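PDB 7D3U: monovalent Na+/H+ antiporter subunit D from Dietzia sp. DQ12-45-1b, which probably takes part in exchanging sodium ions for protons across the cell membrane, as one subunit of the multi-subunit Mrp antiporter complex. Local coordinates for residues A[360-374]-A[422-435]. Sequence-based numbering, arbitrary orientation.
Sequences SGLAKTEPLVAVAFF and MLKIWTGIFLGEPT. With LMT (dodecyl-beta-D-maltoside), chain Q; LMT (dodecyl-beta-D-maltoside), chain K.
Ser360 opens the contact by setting its CB against Glu433 O, and Gly361 follows into the bend made by residues 430-434, its CA 3.3 Å from Gly432 O; its positive phi favours glycine. The short helix 362-365 then turns its first amides toward the C-terminal end of helix 405-430: Ala363 N donates to Phe430 O (3.1 Å, 158° at the hydrogen), while Leu362 N makes a weak bond to Ile429 O. Lys364 CD and Thr365 CG2 close on the Pro434 ring. Beyond Glu366, Ala370 offers CA to Phe430 CE2 (3.5 Å) and its carbonyl to the edge of Trp426. Phe373, with CG anti to the backbone N (chi1 167°), is a knob among Met422, Ile425, Trp426 and Phe430; its ring lies nearly parallel to that of Phe430 but slid aside, centroids 5.0 Å apart. Phe374 presents an edge to Trp426, CD1 standing 3.5 Å above the centre of the indole ring, whose opposite face carries Phe430 CB. An alanine in place of Trp426 would probably leave the Phe374 edge without its aromatic face and open a gap beside Ala363 and Ala370. This knobs-into-holes packing joins antiparallel helices 367-374 and 422-430 (171°, axes 11.6 Å apart), the former starting a predicted membrane span of the Mrp antiporter family. One dodecyl maltoside tail lies along 367-374; another also meets the Trp426 edge. Helix 320-350 packs on Phe373 and Phe430, helix 528-546 on Leu368 and Ala372, and Phe140 of subunit A meets Phe374 edge-to-face.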
loop_
_atom_site.group_PDB
_atom_site.type_symbol
_atom_site.label_atom_id
_atom_site.label_comp_id
_atom_site.label_asym_id
_atom_site.label_seq_id
_atom_site.Cartn_x
_atom_site.Cartn_y
_atom_site.Cartn_z
ATOM N N SER A 360 13.320 22.132 12.893
ATOM C CA SER A 360 14.502 21.845 13.690
ATOM C C SER A 360 14.151 21.956 15.163
ATOM O O SER A 360 13.276 22.733 15.550
ATOM C CB SER A 360 15.653 22.797 13.347
ATOM O OG SER A 360 16.093 22.604 12.015
ATOM N N GLY A 361 14.845 21.167 15.978
ATOM C CA GLY A 361 14.688 21.256 17.414
ATOM C C GLY A 361 13.420 20.658 17.968
ATOM O O GLY A 361 13.120 20.871 19.146
ATOM N N LEU A 362 12.661 19.913 17.162
ATOM C CA LEU A 362 11.424 19.318 17.651
ATOM C C LEU A 362 11.665 18.318 18.771
ATOM O O LEU A 362 10.724 17.978 19.496
ATOM C CB LEU A 362 10.674 18.643 16.505
ATOM C CG LEU A 362 9.528 19.456 15.909
ATOM C CD1 LEU A 362 10.009 20.831 15.498
ATOM C CD2 LEU A 362 8.924 18.729 14.729
ATOM N N ALA A 363 12.898 17.836 18.933
ATOM C CA ALA A 363 13.214 16.982 20.068
ATOM C C ALA A 363 13.296 17.767 21.366
ATOM O O ALA A 363 13.234 17.168 22.444
ATOM C CB ALA A 363 14.527 16.242 19.825
ATOM N N LYS A 364 13.437 19.089 21.290
ATOM C CA LYS A 364 13.508 19.928 22.478
ATOM C C LYS A 364 12.153 20.505 22.857
ATOM O O LYS A 364 11.820 20.576 24.044
ATOM C CB LYS A 364 14.509 21.064 22.258
ATOM C CG LYS A 364 14.635 22.011 23.438
ATOM C CD LYS A 364 15.815 22.952 23.270
ATOM C CE LYS A 364 16.022 23.799 24.515
ATOM N NZ LYS A 364 14.862 24.695 24.773
ATOM N N THR A 365 11.361 20.914 21.870
ATOM C CA THR A 365 10.065 21.519 22.140
ATOM C C THR A 365 8.949 20.493 22.255
ATOM O O THR A 365 7.946 20.756 22.926
ATOM C CB THR A 365 9.714 22.527 21.045
ATOM O OG1 THR A 365 9.061 21.852 19.965
ATOM C CG2 THR A 365 10.969 23.197 20.522
ATOM N N GLU A 366 9.092 19.335 21.614
ATOM C CA GLU A 366 8.083 18.277 21.656
ATOM C C GLU A 366 8.767 16.961 21.996
ATOM O O GLU A 366 9.046 16.144 21.109
ATOM C CB GLU A 366 7.325 18.179 20.334
ATOM C CG GLU A 366 6.883 19.510 19.778
ATOM C CD GLU A 366 5.398 19.719 19.926
ATOM O OE1 GLU A 366 4.778 18.957 20.696
ATOM O OE2 GLU A 366 4.851 20.632 19.274
ATOM N N PRO A 367 9.049 16.720 23.278
ATOM C CA PRO A 367 9.767 15.491 23.639
ATOM C C PRO A 367 8.915 14.239 23.542
ATOM O O PRO A 367 9.465 13.154 23.318
ATOM C CB PRO A 367 10.210 15.762 25.082
ATOM C CG PRO A 367 9.192 16.710 25.600
ATOM C CD PRO A 367 8.798 17.581 24.444
ATOM N N LEU A 368 7.596 14.348 23.701
ATOM C CA LEU A 368 6.741 13.165 23.646
ATOM C C LEU A 368 6.802 12.508 22.274
ATOM O O LEU A 368 7.095 11.310 22.156
ATOM C CB LEU A 368 5.303 13.545 23.995
ATOM C CG LEU A 368 4.792 13.159 25.382
ATOM C CD1 LEU A 368 4.619 11.657 25.487
ATOM C CD2 LEU A 368 5.733 13.666 26.456
ATOM N N VAL A 369 6.533 13.280 21.219
ATOM C CA VAL A 369 6.564 12.719 19.874
ATOM C C VAL A 369 7.986 12.351 19.481
ATOM O O VAL A 369 8.196 11.404 18.720
ATOM C CB VAL A 369 5.925 13.696 18.870
ATOM C CG1 VAL A 369 6.646 15.025 18.886
ATOM C CG2 VAL A 369 5.913 13.106 17.471
ATOM N N ALA A 370 8.984 13.061 20.008
ATOM C CA ALA A 370 10.368 12.706 19.714
ATOM C C ALA A 370 10.715 11.333 20.272
ATOM O O ALA A 370 11.354 10.522 19.594
ATOM C CB ALA A 370 11.314 13.766 20.274
ATOM N N VAL A 371 10.298 11.054 21.508
ATOM C CA VAL A 371 10.511 9.732 22.093
ATOM C C VAL A 371 9.740 8.679 21.310
ATOM O O VAL A 371 10.272 7.614 20.965
ATOM C CB VAL A 371 10.106 9.734 23.577
ATOM C CG1 VAL A 371 10.022 8.317 24.104
ATOM C CG2 VAL A 371 11.086 10.554 24.387
ATOM N N ALA A 372 8.465 8.960 21.025
ATOM C CA ALA A 372 7.642 8.004 20.297
ATOM C C ALA A 372 8.204 7.714 18.914
ATOM O O ALA A 372 8.001 6.620 18.379
ATOM C CB ALA A 372 6.209 8.522 20.185
ATOM N N PHE A 373 8.913 8.674 18.323
ATOM C CA PHE A 373 9.504 8.442 17.013
ATOM C C PHE A 373 10.828 7.706 17.117
ATOM O O PHE A 373 11.100 6.817 16.310
ATOM C CB PHE A 373 9.704 9.759 16.266
ATOM C CG PHE A 373 10.582 9.630 15.055
ATOM C CD1 PHE A 373 10.048 9.262 13.836
ATOM C CD2 PHE A 373 11.942 9.875 15.134
ATOM C CE1 PHE A 373 10.851 9.137 12.725
ATOM C CE2 PHE A 373 12.746 9.749 14.027
ATOM C CZ PHE A 373 12.200 9.380 12.823
ATOM N N PHE A 374 11.679 8.074 18.076
ATOM C CA PHE A 374 12.995 7.450 18.136
ATOM C C PHE A 374 12.897 5.997 18.573
ATOM O O PHE A 374 13.651 5.146 18.086
ATOM C CB PHE A 374 13.923 8.218 19.070
ATOM C CG PHE A 374 15.372 7.912 18.849
ATOM C CD1 PHE A 374 16.067 8.511 17.815
ATOM C CD2 PHE A 374 16.032 7.002 19.650
ATOM C CE1 PHE A 374 17.397 8.226 17.601
ATOM C CE2 PHE A 374 17.361 6.712 19.437
ATOM C CZ PHE A 374 18.044 7.327 18.414
ATOM N N MET A 422 16.603 6.754 8.868
ATOM C CA MET A 422 15.941 7.176 10.097
ATOM C C MET A 422 16.753 8.240 10.822
ATOM O O MET A 422 16.182 9.164 11.410
ATOM C CB MET A 422 15.691 5.978 11.012
ATOM C CG MET A 422 14.764 4.927 10.427
ATOM S SD MET A 422 13.322 5.624 9.606
ATOM C CE MET A 422 12.431 6.301 10.998
ATOM N N LEU A 423 18.083 8.152 10.762
ATOM C CA LEU A 423 18.921 9.193 11.341
ATOM C C LEU A 423 18.848 10.475 10.531
ATOM O O LEU A 423 18.940 11.564 11.098
ATOM C CB LEU A 423 20.366 8.714 11.437
ATOM C CG LEU A 423 20.681 7.769 12.592
ATOM C CD1 LEU A 423 22.163 7.460 12.625
ATOM C CD2 LEU A 423 20.224 8.365 13.908
ATOM N N LYS A 424 18.684 10.369 9.212
ATOM C CA LYS A 424 18.466 11.563 8.407
ATOM C C LYS A 424 17.193 12.279 8.835
ATOM O O LYS A 424 17.175 13.508 8.957
ATOM C CB LYS A 424 18.403 11.196 6.927
ATOM C CG LYS A 424 18.725 12.347 5.996
ATOM C CD LYS A 424 19.445 11.859 4.756
ATOM C CE LYS A 424 18.713 10.694 4.114
ATOM N NZ LYS A 424 17.308 11.041 3.764
ATOM N N ILE A 425 16.123 11.523 9.086
ATOM C CA ILE A 425 14.889 12.136 9.577
ATOM C C ILE A 425 15.118 12.760 10.950
ATOM O O ILE A 425 14.761 13.919 11.198
ATOM C CB ILE A 425 13.748 11.107 9.620
ATOM C CG1 ILE A 425 13.369 10.663 8.214
ATOM C CG2 ILE A 425 12.535 11.704 10.297
ATOM C CD1 ILE A 425 12.219 9.692 8.191
ATOM N N TRP A 426 15.713 11.989 11.863
ATOM C CA TRP A 426 15.957 12.456 13.224
ATOM C C TRP A 426 16.828 13.705 13.248
ATOM O O TRP A 426 16.681 14.547 14.141
ATOM C CB TRP A 426 16.604 11.326 14.029
ATOM C CG TRP A 426 17.029 11.674 15.418
ATOM C CD1 TRP A 426 18.303 11.887 15.851
ATOM C CD2 TRP A 426 16.188 11.808 16.568
ATOM N NE1 TRP A 426 18.306 12.164 17.195
ATOM C CE2 TRP A 426 17.019 12.121 17.658
ATOM C CE3 TRP A 426 14.811 11.705 16.779
ATOM C CZ2 TRP A 426 16.520 12.332 18.939
ATOM C CZ3 TRP A 426 14.319 11.913 18.050
ATOM C CH2 TRP A 426 15.170 12.223 19.114
ATOM N N THR A 427 17.730 13.849 12.278
ATOM C CA THR A 427 18.617 15.002 12.235
ATOM C C THR A 427 17.958 16.192 11.551
ATOM O O THR A 427 18.173 17.340 11.954
ATOM C CB THR A 427 19.914 14.629 11.516
ATOM O OG1 THR A 427 20.514 13.506 12.171
ATOM C CG2 THR A 427 20.890 15.789 11.531
ATOM N N GLY A 428 17.148 15.942 10.524
ATOM C CA GLY A 428 16.516 17.027 9.804
ATOM C C GLY A 428 15.237 17.547 10.411
ATOM O O GLY A 428 14.747 18.592 9.974
ATOM N N ILE A 429 14.676 16.855 11.401
ATOM C CA ILE A 429 13.443 17.276 12.051
ATOM C C ILE A 429 13.650 17.539 13.539
ATOM O O ILE A 429 13.207 18.562 14.067
ATOM C CB ILE A 429 12.311 16.249 11.833
ATOM C CG1 ILE A 429 11.859 16.258 10.376
ATOM C CG2 ILE A 429 11.137 16.542 12.743
ATOM C CD1 ILE A 429 10.651 15.397 10.117
ATOM N N PHE A 430 14.335 16.630 14.230
ATOM C CA PHE A 430 14.356 16.661 15.686
ATOM C C PHE A 430 15.616 17.275 16.277
ATOM O O PHE A 430 15.528 17.972 17.291
ATOM C CB PHE A 430 14.182 15.246 16.243
ATOM C CG PHE A 430 12.831 14.656 15.971
ATOM C CD1 PHE A 430 12.599 13.929 14.820
ATOM C CD2 PHE A 430 11.790 14.840 16.858
ATOM C CE1 PHE A 430 11.359 13.391 14.565
ATOM C CE2 PHE A 430 10.548 14.303 16.604
ATOM C CZ PHE A 430 10.334 13.578 15.459
ATOM N N LEU A 431 16.780 17.046 15.681
ATOM C CA LEU A 431 18.027 17.563 16.225
ATOM C C LEU A 431 18.320 18.945 15.654
ATOM O O LEU A 431 18.239 19.153 14.440
ATOM C CB LEU A 431 19.184 16.611 15.929
ATOM C CG LEU A 431 19.206 15.325 16.752
ATOM C CD1 LEU A 431 20.513 14.582 16.539
ATOM C CD2 LEU A 431 18.992 15.627 18.222
ATOM N N GLY A 432 18.664 19.880 16.534
ATOM C CA GLY A 432 18.987 21.229 16.119
ATOM C C GLY A 432 18.454 22.273 17.075
ATOM O O GLY A 432 17.802 21.938 18.068
ATOM N N GLU A 433 18.726 23.543 16.792
ATOM C CA GLU A 433 18.143 24.527 17.695
ATOM C C GLU A 433 16.738 24.898 17.233
ATOM O O GLU A 433 16.506 25.070 16.033
ATOM C CB GLU A 433 19.003 25.783 17.757
ATOM C CG GLU A 433 20.290 25.615 18.537
ATOM C CD GLU A 433 20.051 25.436 20.020
ATOM O OE1 GLU A 433 19.008 25.910 20.518
ATOM O OE2 GLU A 433 20.906 24.821 20.690
ATOM N N PRO A 434 15.791 25.025 18.158
ATOM C CA PRO A 434 14.425 25.392 17.764
ATOM C C PRO A 434 14.356 26.785 17.161
ATOM O O PRO A 434 14.560 27.784 17.857
ATOM C CB PRO A 434 13.643 25.306 19.081
ATOM C CG PRO A 434 14.485 24.471 19.983
ATOM C CD PRO A 434 15.897 24.761 19.600
ATOM N N THR A 435 14.078 26.856 15.873
ATOM C CA THR A 435 13.955 28.105 15.144
ATOM C C THR A 435 12.489 28.473 14.957
ATOM O O THR A 435 11.636 27.594 14.803
ATOM C CB THR A 435 14.622 28.005 13.770
ATOM O OG1 THR A 435 14.182 26.813 13.111
ATOM C CG2 THR A 435 16.135 27.976 13.908
HETATM C C1 LMT Q . 14.829 5.905 23.242
HETATM C C2 LMT Q . 14.380 7.257 23.705
HETATM C C3 LMT Q . 14.731 8.410 22.827
HETATM C C4 LMT Q . 14.731 9.645 23.687
HETATM C C5 LMT Q . 14.759 10.866 22.837
HETATM C C6 LMT Q . 15.183 12.075 23.599
HETATM C C7 LMT Q . 14.775 13.309 22.853
HETATM C C8 LMT Q . 15.524 14.476 23.391
HETATM C C9 LMT Q . 16.959 14.534 22.979
HETATM C C10 LMT Q . 17.491 15.874 23.401
HETATM C C11 LMT Q . 18.739 16.225 22.657
HETATM C C12 LMT Q . 19.227 17.588 23.014
HETATM C C1 LMT K . 7.443 17.046 29.433
HETATM C C2 LMT K . 7.384 15.558 29.269
HETATM C C3 LMT K . 8.588 14.907 28.672
HETATM C C4 LMT K . 8.755 13.568 29.340
HETATM C C5 LMT K . 8.654 12.465 28.341
HETATM C C6 LMT K . 8.441 11.143 28.999
HETATM C C7 LMT K . 8.505 10.041 27.985
HETATM C C8 LMT K . 8.688 8.751 28.706
HETATM C C9 LMT K . 7.887 7.615 28.160
HETATM C C10 LMT K . 8.843 6.675 27.482
HETATM C C11 LMT K . 8.115 5.621 26.712
HETATM C C12 LMT K . 9.054 4.661 26.061
#